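Local coordinates for protein putative succinylglutamate desuccinylase / aspartoacylase (Shewanella amazonensis, PDB 3FMC) that probably acts as a zinc-dependent hydrolase of the succinylglutamate desuccinylase/aspartoacylase family, at residues 191-203 and 277-290. Sequence-based numbering, arbitrary orientation.
Sequences AQYFSIPYTLLIP and PKPMKRYGCFLKNY
Pro-277 lies alongside the Tyr-193 ring, its CG 3.5 Å from CD1, and a water joins Lys-278 N to Tyr-193 O and Ser-195 OG. The selenium of Met-280 rests on Ser-195 CA, and its methyl CE presses on Pro-197, 3.3 Å from Pro-197 N. Arg-282 reaches with an extended chain into the loop 191-196, where NE (3.0 Å) and NH2 (2.8 Å) both grip Phe-194 O side-on, near the guanidinium plane. Gln-192 O covers one face of that group and Met-280 CG the other, while NH2 also donates to Lys-278 O at 2.7 Å. Replacing Arg-282 by an alanine would probably leave Phe-194 O and Lys-278 O without these donors and the two loops less firmly joined. From Tyr-283 onward the strands run parallel, axes 25° apart, through bonds such as Tyr-283 N to Pro-197 O (169° at the hydrogen) and Leu-201 N to Cys-285 O (171°). The Tyr-283 and Tyr-198 rings are near parallel but slid apart, centroids 5.7 Å apart, with little overlap. Past the 3-10 turn, Tyr-290 offers a ring face to Leu-200 CD1, 3.6 Å from the centroid, a CH-pi contact. Strand 283-286 thus extends the sheet beyond 198-202, which pairs with 176-184, and one arginine ties two loops together through their carbonyls.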
loop_
_atom_site.group_PDB
_atom_site.type_symbol
_atom_site.label_atom_id
_atom_site.label_comp_id
_atom_site.label_asym_id
_atom_site.label_seq_id
_atom_site.Cartn_x
_atom_site.Cartn_y
_atom_site.Cartn_z
ATOM N N ALA C 191 24.498 27.513 10.880
ATOM C CA ALA C 191 24.338 26.481 11.892
ATOM C C ALA C 191 24.533 26.999 13.307
ATOM O O ALA C 191 23.941 26.484 14.224
ATOM C CB ALA C 191 25.291 25.282 11.595
ATOM N N GLN C 192 25.328 28.053 13.461
ATOM C CA GLN C 192 25.592 28.654 14.773
ATOM C C GLN C 192 24.364 29.308 15.403
ATOM O O GLN C 192 24.365 29.512 16.607
ATOM C CB GLN C 192 26.728 29.692 14.688
ATOM C CG GLN C 192 28.066 29.151 14.224
ATOM C CD GLN C 192 28.659 28.122 15.177
ATOM O OE1 GLN C 192 28.654 28.299 16.390
ATOM N NE2 GLN C 192 29.187 27.040 14.619
ATOM N N TYR C 193 23.310 29.574 14.620
ATOM C CA TYR C 193 22.111 30.294 15.114
ATOM C C TYR C 193 20.948 29.411 15.468
ATOM O O TYR C 193 20.179 29.710 16.401
ATOM C CB TYR C 193 21.733 31.399 14.113
ATOM C CG TYR C 193 22.881 32.338 13.913
ATOM C CD1 TYR C 193 23.180 33.338 14.854
ATOM C CD2 TYR C 193 23.726 32.198 12.846
ATOM C CE1 TYR C 193 24.283 34.158 14.701
ATOM C CE2 TYR C 193 24.818 33.022 12.679
ATOM C CZ TYR C 193 25.092 34.003 13.607
ATOM O OH TYR C 193 26.206 34.801 13.381
ATOM N N PHE C 194 20.787 28.301 14.741
ATOM C CA PHE C 194 19.729 27.357 15.053
ATOM C C PHE C 194 20.106 26.521 16.303
ATOM O O PHE C 194 21.255 26.564 16.743
ATOM C CB PHE C 194 19.443 26.441 13.845
ATOM C CG PHE C 194 18.962 27.187 12.620
ATOM C CD1 PHE C 194 17.614 27.467 12.443
ATOM C CD2 PHE C 194 19.848 27.605 11.654
ATOM C CE1 PHE C 194 17.181 28.164 11.321
ATOM C CE2 PHE C 194 19.408 28.282 10.518
ATOM C CZ PHE C 194 18.079 28.545 10.357
ATOM N N SER C 195 19.116 25.831 16.859
ATOM C CA SER C 195 19.256 24.949 18.027
ATOM C C SER C 195 19.316 23.471 17.558
ATOM O O SER C 195 18.518 22.612 17.978
ATOM C CB SER C 195 18.072 25.170 18.959
ATOM O OG SER C 195 18.057 26.535 19.374
ATOM N N ILE C 196 20.298 23.220 16.694
ATOM C CA ILE C 196 20.461 21.918 16.057
ATOM C C ILE C 196 21.899 21.417 16.249
ATOM O O ILE C 196 22.855 22.009 15.723
ATOM C CB ILE C 196 20.067 22.017 14.573
ATOM C CG1 ILE C 196 18.588 22.483 14.468
ATOM C CG2 ILE C 196 20.241 20.627 13.902
ATOM C CD1 ILE C 196 18.027 22.750 13.070
ATOM N N PRO C 197 22.044 20.289 16.960
ATOM C CA PRO C 197 23.377 19.764 17.309
ATOM C C PRO C 197 24.213 19.241 16.144
ATOM O O PRO C 197 25.425 19.263 16.223
ATOM C CB PRO C 197 23.044 18.670 18.346
ATOM C CG PRO C 197 21.677 18.188 18.008
ATOM C CD PRO C 197 20.957 19.429 17.463
ATOM N N TYR C 198 23.579 18.787 15.052
ATOM C CA TYR C 198 24.312 18.157 13.938
ATOM C C TYR C 198 23.952 18.731 12.594
ATOM O O TYR C 198 22.773 18.792 12.225
ATOM C CB TYR C 198 24.071 16.635 13.984
ATOM C CG TYR C 198 24.692 15.999 15.227
ATOM C CD1 TYR C 198 26.076 15.827 15.306
ATOM C CD2 TYR C 198 23.940 15.667 16.329
ATOM C CE1 TYR C 198 26.671 15.315 16.439
ATOM C CE2 TYR C 198 24.546 15.114 17.466
ATOM C CZ TYR C 198 25.914 14.962 17.499
ATOM O OH TYR C 198 26.562 14.415 18.603
ATOM N N THR C 199 24.964 19.146 11.845
ATOM C CA THR C 199 24.749 19.782 10.557
ATOM C C THR C 199 25.531 19.076 9.428
ATOM O O THR C 199 26.702 18.759 9.571
ATOM C CB THR C 199 25.156 21.284 10.591
ATOM O OG1 THR C 199 24.419 22.018 11.658
ATOM C CG2 THR C 199 24.967 21.921 9.217
ATOM N N LEU C 200 24.847 18.851 8.311
ATOM C CA LEU C 200 25.438 18.327 7.080
ATOM C C LEU C 200 25.705 19.517 6.176
ATOM O O LEU C 200 24.778 20.270 5.835
ATOM C CB LEU C 200 24.477 17.353 6.372
ATOM C CG LEU C 200 24.272 16.033 7.114
ATOM C CD1 LEU C 200 23.039 15.279 6.763
ATOM C CD2 LEU C 200 25.532 15.171 6.923
ATOM N N LEU C 201 26.976 19.737 5.847
ATOM C CA LEU C 201 27.402 20.790 4.919
ATOM C C LEU C 201 27.362 20.234 3.507
ATOM O O LEU C 201 28.037 19.237 3.175
ATOM C CB LEU C 201 28.795 21.312 5.304
ATOM C CG LEU C 201 28.941 21.952 6.691
ATOM C CD1 LEU C 201 30.402 22.215 7.043
ATOM C CD2 LEU C 201 28.118 23.237 6.783
ATOM N N ILE C 202 26.562 20.882 2.650
ATOM C CA ILE C 202 26.254 20.344 1.329
ATOM C C ILE C 202 26.791 21.217 0.202
ATOM O O ILE C 202 26.844 22.453 0.319
ATOM C CB ILE C 202 24.709 20.007 1.195
ATOM C CG1 ILE C 202 23.834 21.263 1.061
ATOM C CG2 ILE C 202 24.205 19.123 2.375
ATOM C CD1 ILE C 202 22.362 20.888 0.749
ATOM N N PRO C 203 27.205 20.584 -0.904
ATOM C CA PRO C 203 27.842 21.286 -2.003
ATOM C C PRO C 203 26.881 21.877 -3.019
ATOM O O PRO C 203 25.660 21.704 -2.915
ATOM C CB PRO C 203 28.642 20.188 -2.680
ATOM C CG PRO C 203 27.807 18.964 -2.494
ATOM C CD PRO C 203 27.138 19.131 -1.153
ATOM N N PRO C 277 21.738 33.016 19.906
ATOM C CA PRO C 277 21.681 31.554 19.808
ATOM C C PRO C 277 21.768 30.850 21.142
ATOM O O PRO C 277 22.473 31.327 22.075
ATOM C CB PRO C 277 22.933 31.208 18.988
ATOM C CG PRO C 277 23.246 32.415 18.257
ATOM C CD PRO C 277 22.913 33.539 19.208
ATOM N N LYS C 278 21.038 29.738 21.233
ATOM C CA LYS C 278 21.073 28.892 22.411
ATOM C C LYS C 278 22.485 28.357 22.543
ATOM O O LYS C 278 23.074 27.918 21.555
ATOM C CB LYS C 278 20.112 27.745 22.263
ATOM C CG LYS C 278 20.069 26.809 23.447
ATOM C CD LYS C 278 19.081 25.697 23.170
ATOM C CE LYS C 278 19.011 24.687 24.318
ATOM N NZ LYS C 278 18.309 23.479 23.831
ATOM N N PRO C 279 23.073 28.441 23.760
ATOM C CA PRO C 279 24.420 27.882 23.861
ATOM C C PRO C 279 24.306 26.314 23.896
ATOM O O PRO C 279 23.431 25.736 24.573
ATOM C CB PRO C 279 24.978 28.514 25.153
ATOM C CG PRO C 279 23.803 28.887 25.933
ATOM C CD PRO C 279 22.604 29.005 25.041
HETATM N N MSE C 280 25.115 25.677 23.049
HETATM C CA MSE C 280 25.144 24.213 22.891
HETATM C C MSE C 280 26.287 23.895 21.954
HETATM O O MSE C 280 26.731 24.756 21.189
HETATM C CB MSE C 280 23.821 23.665 22.337
HETATM C CG MSE C 280 23.413 24.260 21.006
HETATM SE SE MSE C 280 21.724 23.607 20.449
HETATM C CE MSE C 280 22.311 21.941 19.796
ATOM N N LYS C 281 26.807 22.669 22.027
ATOM C CA LYS C 281 27.892 22.261 21.109
ATOM C C LYS C 281 27.218 21.959 19.781
ATOM O O LYS C 281 26.101 21.427 19.763
ATOM C CB LYS C 281 28.622 21.010 21.591
ATOM C CG LYS C 281 29.502 21.210 22.806
ATOM C CD LYS C 281 30.857 21.770 22.437
ATOM C CE LYS C 281 31.825 21.589 23.592
ATOM N NZ LYS C 281 31.199 22.008 24.887
ATOM N N ARG C 282 27.880 22.370 18.710
ATOM C CA ARG C 282 27.361 22.205 17.364
ATOM C C ARG C 282 28.387 21.532 16.525
ATOM O O ARG C 282 29.523 22.033 16.353
ATOM C CB ARG C 282 26.959 23.550 16.766
ATOM C CG ARG C 282 25.694 24.109 17.415
ATOM C CD ARG C 282 25.385 25.524 16.861
ATOM N NE ARG C 282 24.122 26.025 17.393
ATOM C CZ ARG C 282 24.017 26.767 18.506
ATOM N NH1 ARG C 282 25.096 27.093 19.192
ATOM N NH2 ARG C 282 22.830 27.155 18.949
ATOM N N TYR C 283 27.972 20.413 15.918
ATOM C CA TYR C 283 28.884 19.626 15.120
ATOM C C TYR C 283 28.445 19.553 13.679
ATOM O O TYR C 283 27.277 19.778 13.373
ATOM C CB TYR C 283 28.970 18.203 15.667
ATOM C CG TYR C 283 29.471 18.174 17.088
ATOM C CD1 TYR C 283 30.837 18.180 17.376
ATOM C CD2 TYR C 283 28.589 18.170 18.120
ATOM C CE1 TYR C 283 31.280 18.175 18.694
ATOM C CE2 TYR C 283 29.021 18.158 19.416
ATOM C CZ TYR C 283 30.355 18.151 19.690
ATOM O OH TYR C 283 30.707 18.195 21.023
ATOM N N GLY C 284 29.389 19.234 12.797
ATOM C CA GLY C 284 29.091 19.096 11.375
ATOM C C GLY C 284 29.916 18.029 10.706
ATOM O O GLY C 284 30.789 17.412 11.330
ATOM N N CYS C 285 29.538 17.727 9.470
ATOM C CA CYS C 285 30.330 16.872 8.606
ATOM C C CYS C 285 29.950 17.228 7.184
ATOM O O CYS C 285 28.863 17.785 6.950
ATOM C CB CYS C 285 30.207 15.391 8.937
ATOM S SG CYS C 285 28.918 14.474 8.141
ATOM N N PHE C 286 30.857 17.008 6.244
ATOM C CA PHE C 286 30.559 17.236 4.863
ATOM C C PHE C 286 29.667 16.070 4.404
ATOM O O PHE C 286 29.845 14.932 4.844
ATOM C CB PHE C 286 31.822 17.345 4.024
ATOM C CG PHE C 286 32.559 18.609 4.294
ATOM C CD1 PHE C 286 32.175 19.767 3.679
ATOM C CD2 PHE C 286 33.562 18.661 5.243
ATOM C CE1 PHE C 286 32.813 20.955 3.946
ATOM C CE2 PHE C 286 34.204 19.852 5.502
ATOM C CZ PHE C 286 33.818 20.997 4.844
ATOM N N LEU C 287 28.761 16.368 3.487
ATOM C CA LEU C 287 27.734 15.423 3.053
ATOM C C LEU C 287 28.284 14.084 2.597
ATOM O O LEU C 287 27.660 13.041 2.863
ATOM C CB LEU C 287 26.901 16.036 1.950
ATOM C CG LEU C 287 25.739 15.200 1.409
ATOM C CD1 LEU C 287 24.662 14.963 2.486
ATOM C CD2 LEU C 287 25.196 15.891 0.135
ATOM N N LYS C 288 29.430 14.105 1.931
ATOM C CA LYS C 288 30.071 12.856 1.446
ATOM C C LYS C 288 30.408 11.874 2.584
ATOM O O LYS C 288 30.556 10.664 2.363
ATOM C CB LYS C 288 31.331 13.161 0.626
ATOM C CG LYS C 288 32.505 13.631 1.466
ATOM C CD LYS C 288 33.762 13.930 0.652
ATOM C CE LYS C 288 34.852 14.456 1.626
ATOM N NZ LYS C 288 36.083 15.009 0.974
ATOM N N ASN C 289 30.535 12.390 3.810
ATOM C CA ASN C 289 30.833 11.559 4.971
ATOM C C ASN C 289 29.604 11.073 5.773
ATOM O O ASN C 289 29.730 10.464 6.830
ATOM C CB ASN C 289 31.832 12.315 5.844
ATOM C CG ASN C 289 33.166 12.471 5.166
ATOM O OD1 ASN C 289 33.580 11.579 4.427
ATOM N ND2 ASN C 289 33.836 13.603 5.379
ATOM N N TYR C 290 28.418 11.331 5.223
ATOM C CA TYR C 290 27.136 10.886 5.778
ATOM C C TYR C 290 26.846 9.536 5.112
ATOM O O TYR C 290 26.636 9.480 3.894
ATOM C CB TYR C 290 26.050 11.932 5.495
ATOM C CG TYR C 290 24.721 11.760 6.210
ATOM C CD1 TYR C 290 24.650 11.341 7.531
ATOM C CD2 TYR C 290 23.515 12.075 5.559
ATOM C CE1 TYR C 290 23.409 11.206 8.185
ATOM C CE2 TYR C 290 22.289 11.991 6.206
ATOM C CZ TYR C 290 22.236 11.564 7.522
ATOM O OH TYR C 290 21.030 11.466 8.189
HETATM O O HOH W 1 28.377 26.640 18.570
HETATM O O HOH W 2 19.405 28.807 19.003
HETATM O O HOH W 3 25.206 21.783 14.137
#